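Local coordinates for ankyrin repeat family protein (Enterococcus faecalis, PDB 3HRA) that is of unknown function but, as a solenoid of stacked ankyrin repeats, probably serves as a scaffold for binding other proteins, at residues A[42-47]-A[73-78]. Sequence-based numbering, arbitrary orientation.
Sequences PLNIAV and DSPYLY
Asn44 and Pro75 bring the two backbones closest, their CA atoms 4.7 Å apart, where the first turn of helix 42-49 meets the start of helix 75-81. The second helix opens at Ser74, the N-cap, whose OG accepts from Leu77 N at 3.1 Å along a nearly straight bond. Helix 42-49 lies in a predicted ankyrin repeat (38-70), helix 75-81 stacks beside it as the next along the row, and 42-47 begins with the Pro-Leu of the TPL signature common in this family.

The Pro75 ring wedges between three side chains of 42-47. Leu43 lays CD2 against Pro75 CB at 3.8 Å, and Val47 CG2 reaches the same CB at 4.0 Å. Asn44 crosses the ring at about a right angle, its OD1 lying 3.6 Å from Pro75 CA. The other end of that amide makes the one hydrogen bond between the segments: ND2 donates to Asp73 O at 2.9 Å. This acceptor lies close to the amide plane of Asn44, but the donor stands above the Asp73 carbonyl plane, and the bond is bent to 145°. Farther along, Val47 CG1, anti to its backbone N (chi1 173°), touches Tyr78 CD2 at the ring edge, 3.7 Å away. The Tyr78 ring also stacks with His48, while Met91 of helix 85-94 packs on both Val47 and Pro75.

The first N-H groups of a helix have no carbonyl one turn earlier, so Pro75, right after the N-cap, costs no helical hydrogen bond, and its ring gives helix 42-49 an apolar surface. The bond from the amide of buried Asn44 ties down the carbonyl just before the N-cap; with the packing on proline, it holds the two helix starts together.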
# COMPACT_ATOMS: atom_id res chain seq x y z
N PRO A 42 -10.21 -6.99 12.45
CA PRO A 42 -11.37 -6.33 11.85
C PRO A 42 -10.93 -5.20 10.91
O PRO A 42 -11.54 -5.04 9.85
CB PRO A 42 -12.12 -5.81 13.08
CG PRO A 42 -11.85 -6.85 14.11
CD PRO A 42 -10.40 -7.20 13.90
N LEU A 43 -9.88 -4.47 11.28
CA LEU A 43 -9.42 -3.38 10.43
C LEU A 43 -8.92 -3.93 9.09
O LEU A 43 -9.28 -3.40 8.05
CB LEU A 43 -8.34 -2.53 11.11
CG LEU A 43 -7.75 -1.42 10.22
CD1 LEU A 43 -8.80 -0.44 9.66
CD2 LEU A 43 -6.63 -0.68 10.97
N ASN A 44 -8.13 -4.99 9.12
CA ASN A 44 -7.66 -5.57 7.88
C ASN A 44 -8.82 -6.04 6.99
O ASN A 44 -8.78 -5.88 5.77
CB ASN A 44 -6.62 -6.67 8.13
CG ASN A 44 -5.45 -6.62 7.13
OD1 ASN A 44 -5.54 -5.98 6.08
ND2 ASN A 44 -4.35 -7.29 7.45
N ILE A 45 -9.88 -6.59 7.60
CA ILE A 45 -11.04 -7.04 6.83
C ILE A 45 -11.69 -5.83 6.15
O ILE A 45 -12.01 -5.86 4.95
CB ILE A 45 -12.07 -7.78 7.73
CG1 ILE A 45 -11.49 -9.12 8.18
CG2 ILE A 45 -13.40 -7.99 6.98
CD1 ILE A 45 -12.20 -9.72 9.34
N ALA A 46 -11.87 -4.76 6.92
CA ALA A 46 -12.44 -3.53 6.37
C ALA A 46 -11.62 -2.96 5.22
O ALA A 46 -12.17 -2.47 4.24
CB ALA A 46 -12.62 -2.49 7.47
N VAL A 47 -10.30 -3.02 5.32
CA VAL A 47 -9.45 -2.48 4.26
C VAL A 47 -9.58 -3.31 2.98
O VAL A 47 -9.67 -2.76 1.88
CB VAL A 47 -7.96 -2.37 4.70
CG1 VAL A 47 -7.09 -1.97 3.53
CG2 VAL A 47 -7.84 -1.34 5.81
N ASP A 73 0.55 -8.98 4.99
CA ASP A 73 -0.17 -7.73 4.72
C ASP A 73 -0.75 -7.15 6.01
O ASP A 73 -1.61 -7.76 6.66
CB ASP A 73 -1.34 -7.97 3.76
CG ASP A 73 -0.89 -8.05 2.30
OD1 ASP A 73 0.21 -7.56 1.97
OD2 ASP A 73 -1.66 -8.59 1.48
N SER A 74 -0.29 -5.97 6.38
CA SER A 74 -0.97 -5.20 7.41
C SER A 74 -2.04 -4.37 6.71
O SER A 74 -2.03 -4.26 5.47
CB SER A 74 0.02 -4.28 8.10
OG SER A 74 0.54 -3.35 7.16
N PRO A 75 -2.96 -3.76 7.49
CA PRO A 75 -3.94 -2.84 6.90
C PRO A 75 -3.26 -1.72 6.08
O PRO A 75 -3.72 -1.39 4.98
CB PRO A 75 -4.67 -2.27 8.13
CG PRO A 75 -4.60 -3.42 9.15
CD PRO A 75 -3.21 -4.02 8.92
N TYR A 76 -2.18 -1.15 6.61
CA TYR A 76 -1.42 -0.11 5.91
C TYR A 76 -0.81 -0.60 4.58
O TYR A 76 -0.97 0.05 3.55
CB TYR A 76 -0.32 0.43 6.82
CG TYR A 76 0.58 1.43 6.15
CD1 TYR A 76 0.13 2.73 5.88
CD2 TYR A 76 1.88 1.10 5.80
CE1 TYR A 76 0.97 3.66 5.24
CE2 TYR A 76 2.72 2.02 5.17
CZ TYR A 76 2.25 3.29 4.90
OH TYR A 76 3.07 4.21 4.29
N LEU A 77 -0.11 -1.72 4.62
CA LEU A 77 0.54 -2.24 3.43
C LEU A 77 -0.49 -2.57 2.36
O LEU A 77 -0.25 -2.32 1.17
CB LEU A 77 1.37 -3.47 3.79
CG LEU A 77 2.74 -3.19 4.44
CD1 LEU A 77 3.33 -4.45 5.06
CD2 LEU A 77 3.71 -2.55 3.44
N TYR A 78 -1.63 -3.12 2.77
CA TYR A 78 -2.67 -3.50 1.84
C TYR A 78 -3.37 -2.27 1.26
O TYR A 78 -3.58 -2.16 0.05
CB TYR A 78 -3.68 -4.45 2.52
CG TYR A 78 -4.61 -5.11 1.52
CD1 TYR A 78 -4.28 -6.33 0.95
CD2 TYR A 78 -5.78 -4.48 1.12
CE1 TYR A 78 -5.12 -6.93 0.02
CE2 TYR A 78 -6.63 -5.07 0.18
CZ TYR A 78 -6.29 -6.29 -0.36
OH TYR A 78 -7.13 -6.88 -1.28